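Local coordinates for ribosome-inactivating protein 3 (Zea mays, PDB 2PQG) that belongs to the plant ribosome-inactivating protein family, with a fold in which a mixed beta sheet packs against a largely helical body, at residues L56-S61 and A131-A136; F6-A11 and A126-A131. All coordinates share one frame; numbering follows the deposited sequence.

Interaction 1. Residues L56-S61 and A131-A136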
loop_
_atom_site.group_PDB
_atom_site.type_symbol
_atom_site.label_atom_id
_atom_site.label_comp_id
_atom_site.label_asym_id
_atom_site.label_seq_id
_atom_site.Cartn_x
_atom_site.Cartn_y
_atom_site.Cartn_z
ATOM N N LEU A 56 7.469 -10.616 1.735
ATOM C CA LEU A 56 8.084 -10.009 2.905
ATOM C C LEU A 56 8.365 -11.100 3.940
ATOM O O LEU A 56 7.453 -11.769 4.440
ATOM C CB LEU A 56 7.158 -8.955 3.506
ATOM C CG LEU A 56 6.618 -7.918 2.520
ATOM C CD1 LEU A 56 5.673 -6.960 3.256
ATOM C CD2 LEU A 56 7.766 -7.155 1.894
ATOM N N LYS A 57 9.635 -11.268 4.271
ATOM C CA LYS A 57 10.040 -12.293 5.225
ATOM C C LYS A 57 10.670 -11.735 6.481
ATOM O O LYS A 57 11.345 -10.689 6.440
ATOM C CB LYS A 57 11.070 -13.227 4.594
ATOM C CG LYS A 57 10.896 -13.470 3.096
ATOM C CD LYS A 57 12.198 -13.882 2.416
ATOM C CE LYS A 57 12.281 -15.380 2.239
ATOM N NZ LYS A 57 13.492 -15.946 2.886
ATOM N N THR A 58 10.422 -12.400 7.601
ATOM C CA THR A 58 11.143 -12.102 8.822
ATOM C C THR A 58 12.217 -13.148 9.053
ATOM O O THR A 58 12.715 -13.772 8.116
ATOM C CB THR A 58 10.200 -12.070 10.039
ATOM O OG1 THR A 58 9.773 -13.401 10.352
ATOM C CG2 THR A 58 8.982 -11.207 9.748
ATOM N N ARG A 59 12.566 -13.329 10.318
ATOM C CA ARG A 59 13.373 -14.471 10.762
ATOM C C ARG A 59 12.453 -15.631 11.134
ATOM O O ARG A 59 12.888 -16.782 11.265
ATOM C CB ARG A 59 14.142 -14.086 12.027
ATOM C CG ARG A 59 14.496 -15.264 12.944
ATOM C CD ARG A 59 15.182 -14.829 14.223
ATOM N NE ARG A 59 15.706 -15.967 14.976
ATOM C CZ ARG A 59 14.979 -17.014 15.361
ATOM N NH1 ARG A 59 13.686 -17.079 15.063
ATOM N NH2 ARG A 59 15.541 -18.000 16.051
ATOM N N THR A 60 11.171 -15.327 11.302
ATOM C CA THR A 60 10.207 -16.315 11.773
ATOM C C THR A 60 9.274 -16.762 10.651
ATOM O O THR A 60 9.176 -17.951 10.347
ATOM C CB THR A 60 9.364 -15.770 12.942
ATOM O OG1 THR A 60 10.189 -15.635 14.106
ATOM C CG2 THR A 60 8.210 -16.711 13.251
ATOM N N SER A 61 8.590 -15.799 10.041
ATOM C CA SER A 61 7.494 -16.089 9.138
ATOM C C SER A 61 7.616 -15.285 7.855
ATOM O O SER A 61 8.660 -14.695 7.581
ATOM C CB SER A 61 6.166 -15.767 9.815
ATOM O OG SER A 61 5.091 -16.370 9.123
ATOM N N ALA A 131 3.780 -6.610 11.437
ATOM C CA ALA A 131 2.668 -6.723 10.501
ATOM C C ALA A 131 2.718 -8.047 9.747
ATOM O O ALA A 131 1.703 -8.733 9.611
ATOM C CB ALA A 131 2.697 -5.563 9.523
ATOM N N VAL A 132 3.901 -8.405 9.253
ATOM C CA VAL A 132 4.063 -9.657 8.526
ATOM C C VAL A 132 3.845 -10.848 9.460
ATOM O O VAL A 132 3.096 -11.771 9.136
ATOM C CB VAL A 132 5.469 -9.760 7.874
ATOM C CG1 VAL A 132 5.680 -11.154 7.277
ATOM C CG2 VAL A 132 5.611 -8.710 6.781
ATOM N N ASN A 133 4.478 -10.821 10.628
ATOM C CA ASN A 133 4.331 -11.920 11.568
ATOM C C ASN A 133 2.880 -12.097 11.983
ATOM O O ASN A 133 2.414 -13.219 12.174
ATOM C CB ASN A 133 5.232 -11.691 12.787
ATOM C CG ASN A 133 6.703 -11.919 12.469
ATOM O OD1 ASN A 133 7.586 -11.429 13.174
ATOM N ND2 ASN A 133 6.971 -12.676 11.403
ATOM N N ASP A 134 2.169 -10.982 12.095
ATOM C CA ASP A 134 0.763 -10.986 12.480
ATOM C C ASP A 134 -0.100 -11.558 11.357
ATOM O O ASP A 134 -0.880 -12.487 11.577
ATOM C CB ASP A 134 0.306 -9.558 12.781
ATOM C CG ASP A 134 -0.902 -9.505 13.694
ATOM O OD1 ASP A 134 -1.847 -10.295 13.498
ATOM O OD2 ASP A 134 -0.906 -8.657 14.609
ATOM N N LEU A 135 0.041 -10.994 10.158
ATOM C CA LEU A 135 -0.738 -11.433 9.001
ATOM C C LEU A 135 -0.405 -12.852 8.539
ATOM O O LEU A 135 -1.230 -13.520 7.905
ATOM C CB LEU A 135 -0.563 -10.438 7.842
ATOM C CG LEU A 135 -1.163 -9.055 8.113
ATOM C CD1 LEU A 135 -0.810 -8.113 6.972
ATOM C CD2 LEU A 135 -2.687 -9.167 8.285
ATOM N N ALA A 136 0.802 -13.313 8.854
ATOM C CA ALA A 136 1.210 -14.664 8.485
ATOM C C ALA A 136 0.306 -15.637 9.217
ATOM O O ALA A 136 0.226 -16.806 8.858
ATOM C CB ALA A 136 2.656 -14.911 8.876
HETATM O O HOH W 1 10.239 -12.690 13.672
#

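Interaction 2. Residues F6-A11 and A126-A131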
loop_
_atom_site.group_PDB
_atom_site.type_symbol
_atom_site.label_atom_id
_atom_site.label_comp_id
_atom_site.label_asym_id
_atom_site.label_seq_id
_atom_site.Cartn_x
_atom_site.Cartn_y
_atom_site.Cartn_z
ATOM N N PHE A 6 11.875 -9.147 0.175
ATOM C CA PHE A 6 12.455 -8.223 1.127
ATOM C C PHE A 6 12.614 -8.881 2.514
ATOM O O PHE A 6 11.633 -9.281 3.135
ATOM C CB PHE A 6 11.599 -6.954 1.280
ATOM C CG PHE A 6 12.244 -5.911 2.135
ATOM C CD1 PHE A 6 11.526 -5.268 3.124
ATOM C CD2 PHE A 6 13.594 -5.607 1.978
ATOM C CE1 PHE A 6 12.144 -4.338 3.963
ATOM C CE2 PHE A 6 14.222 -4.680 2.810
ATOM C CZ PHE A 6 13.495 -4.043 3.805
ATOM N N PRO A 7 13.865 -9.032 2.992
ATOM C CA PRO A 7 14.189 -9.640 4.290
ATOM C C PRO A 7 13.962 -8.583 5.361
ATOM O O PRO A 7 14.909 -7.966 5.862
ATOM C CB PRO A 7 15.650 -10.031 4.132
ATOM C CG PRO A 7 16.178 -8.969 3.186
ATOM C CD PRO A 7 15.078 -8.721 2.208
ATOM N N VAL A 8 12.699 -8.373 5.716
ATOM C CA VAL A 8 12.336 -7.330 6.669
ATOM C C VAL A 8 13.430 -7.125 7.714
ATOM O O VAL A 8 14.047 -6.062 7.782
ATOM C CB VAL A 8 11.012 -7.653 7.383
ATOM C CG1 VAL A 8 10.525 -6.446 8.171
ATOM C CG2 VAL A 8 9.962 -8.099 6.377
ATOM N N GLU A 9 13.664 -8.151 8.526
ATOM C CA GLU A 9 14.447 -8.009 9.729
ATOM C C GLU A 9 15.917 -7.751 9.510
ATOM O O GLU A 9 16.630 -7.367 10.440
ATOM C CB GLU A 9 14.250 -9.242 10.618
ATOM C CG GLU A 9 12.891 -9.333 11.289
ATOM C CD GLU A 9 12.893 -10.290 12.472
ATOM O OE1 GLU A 9 13.406 -9.912 13.546
ATOM O OE2 GLU A 9 12.393 -11.424 12.325
ATOM N N ASP A 10 16.363 -7.960 8.279
ATOM C CA ASP A 10 17.756 -7.753 7.933
ATOM C C ASP A 10 18.116 -6.273 7.961
ATOM O O ASP A 10 17.950 -5.566 6.967
ATOM C CB ASP A 10 18.051 -8.312 6.548
ATOM C CG ASP A 10 19.499 -8.172 6.178
ATOM O OD1 ASP A 10 20.276 -7.679 7.024
ATOM O OD2 ASP A 10 19.862 -8.556 5.051
ATOM N N ALA A 11 18.627 -5.822 9.101
ATOM C CA ALA A 11 19.020 -4.438 9.293
ATOM C C ALA A 11 20.031 -3.920 8.267
ATOM O O ALA A 11 20.097 -2.716 8.028
ATOM C CB ALA A 11 19.565 -4.258 10.685
ATOM N N ALA A 126 10.517 -2.276 12.286
ATOM C CA ALA A 126 9.898 -3.023 13.378
ATOM C C ALA A 126 8.393 -3.140 13.135
ATOM O O ALA A 126 7.788 -4.181 13.406
ATOM C CB ALA A 126 10.167 -2.333 14.712
ATOM N N GLU A 127 7.802 -2.061 12.626
ATOM C CA GLU A 127 6.376 -2.012 12.318
ATOM C C GLU A 127 6.042 -2.992 11.199
ATOM O O GLU A 127 4.975 -3.602 11.201
ATOM C CB GLU A 127 5.975 -0.601 11.876
ATOM C CG GLU A 127 6.116 0.488 12.935
ATOM C CD GLU A 127 5.027 0.426 13.995
ATOM O OE1 GLU A 127 4.000 -0.261 13.771
ATOM O OE2 GLU A 127 5.201 1.082 15.051
ATOM N N MET A 128 6.950 -3.135 10.237
ATOM C CA MET A 128 6.737 -4.060 9.127
ATOM C C MET A 128 6.961 -5.514 9.572
ATOM O O MET A 128 6.320 -6.437 9.061
ATOM C CB MET A 128 7.673 -3.726 7.964
ATOM C CG MET A 128 7.393 -4.541 6.713
ATOM S SD MET A 128 8.527 -4.171 5.348
ATOM C CE MET A 128 7.866 -2.653 4.704
ATOM N N THR A 129 7.879 -5.712 10.518
ATOM C CA THR A 129 8.167 -7.048 11.046
ATOM C C THR A 129 6.933 -7.615 11.765
ATOM O O THR A 129 6.544 -8.756 11.529
ATOM C CB THR A 129 9.367 -7.018 12.034
ATOM O OG1 THR A 129 10.545 -6.603 11.332
ATOM C CG2 THR A 129 9.612 -8.404 12.642
ATOM N N ARG A 130 6.314 -6.805 12.623
ATOM C CA ARG A 130 5.131 -7.225 13.362
ATOM C C ARG A 130 3.908 -7.438 12.466
ATOM O O ARG A 130 3.092 -8.333 12.708
ATOM C CB ARG A 130 4.803 -6.204 14.456
ATOM C CG ARG A 130 5.831 -6.140 15.567
ATOM C CD ARG A 130 5.267 -5.477 16.808
ATOM N NE ARG A 130 5.105 -4.035 16.653
ATOM C CZ ARG A 130 6.110 -3.164 16.651
ATOM N NH1 ARG A 130 7.359 -3.590 16.797
ATOM N NH2 ARG A 130 5.868 -1.866 16.511
ATOM N N ALA A 131 3.780 -6.610 11.437
ATOM C CA ALA A 131 2.668 -6.723 10.501
ATOM C C ALA A 131 2.718 -8.047 9.747
ATOM O O ALA A 131 1.703 -8.733 9.611
ATOM C CB ALA A 131 2.697 -5.563 9.523
#

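Interaction 1. Residues L56-S61 and A131-A136
N133 and T58 meet tip to tip: the N133 amide nitrogen ND2 donates to T58 OG1 at 3.1 Å. The N-H points almost straight at the oxygen (171°), and OG1 lies in the amide plane. The methyl branch T58 CG2 fits close beside the same group, 3.0 Å from N133 ND2, so the threonine presents both its polar and its apolar branch to one amide. One residue earlier in the helix, V132 is the apolar partner of L56. Its CG2 packs 3.6 Å from L56 CB and also nears CD1, while its CG1 comes up against the L56 carbonyl oxygen.

What fixes T58 OG1 is its own turn. With chi1 at 72° it lies between the backbone nitrogen and the carbonyl carbon of T58, where it accepts from T60 N at 2.6 Å and from S61 N at 2.7 Å, an ST turn and an ST motif on one oxygen. T58 N in turn donates to S61 O, closing the tight connection between antiparallel strands 51-57 and 62-68. A water joins the same corner: it donates to N133 OD1 and accepts from T60 OG1, both at 3.0 Å, with a weak, longer bond from T58 OG1. Both ends of the N133 amide are therefore engaged, consistent with its modelled orientation.

Around this, I63 of the second hairpin strand covers V132 and A136, and P80 touches both S61 and A136.

Three N-H groups converge on a single hydroxyl oxygen, two from the hairpin turn and one from the helix. Because the turn's own backbone N-H groups hold that oxygen in place, the helix-to-hairpin bond depends on the turn being formed, and the extra donors would tend to polarise the T58 hydroxyl.

Interaction 2. Residues F6-A11 and A126-A131
M128 lays its sulfur against the edge of the F6 ring, with SD 3.9 Å from both CD1 and CE1 of F6. The sulfur is 5.0 Å from the ring centroid and 89° off the ring normal, an edge-on Met-aromatic contact in which SD faces the ring hydrogens and not the pi cloud. M128 reaches this far because CG is anti to the backbone nitrogen (chi1 -173°) and the next torsion is also extended.

V8 CG1 packs against both M128 and T129. It lies 3.9 Å from M128 CG and comes to 3.2 Å from T129 OG1, a close approach of a methyl group to a hydroxyl oxygen whose hydrogen bond is made to R125 O within the helix. At the outer side, E9 crosses T129 at about a right angle: E9 CG lies 3.6 Å from T129 OG1, and CG and CD of E9 both lie against the T129 CG2 methyl, while E9 OE2 is hydrogen-bonded to R59 N.

No hydrogen bond links the two segments. V8 and E9 are the central residues of a type I turn from P7 to D10, closed by D10 N to P7 O, so the turn presents both to the helix; at the helix start, R125 grips the V8 carbonyl oxygen.

F6 also stacks on F18 of helix 15-27 and meets Y13 edge-to-face, M128 packs on L180 and M183 of helix 171-189, and both F6 and V8 touch L56 on neighbouring strand 51-57, which seats helix 125-135 between the sheet and helix 171-189.

In the fold
Both contacts press helix 125-135 against one margin of the sheet, using the ends of adjacent parallel strands: interaction 2 takes the edge strand 2-7 and the earlier part of the helix, interaction 1 its neighbour 51-57 and the later turns. Interaction 2 is the more buried; it has no hydrogen bond between its two segments and relies there on apolar and Met-aromatic packing, whereas interaction 1 is partly open and adds a water-assisted polar network where the hairpin turn approaches the surface. Their centres are 8 Å apart, and they are stitched together directly: K57 N lies 3.0 Å from F6 O, consistent with sheet pairing.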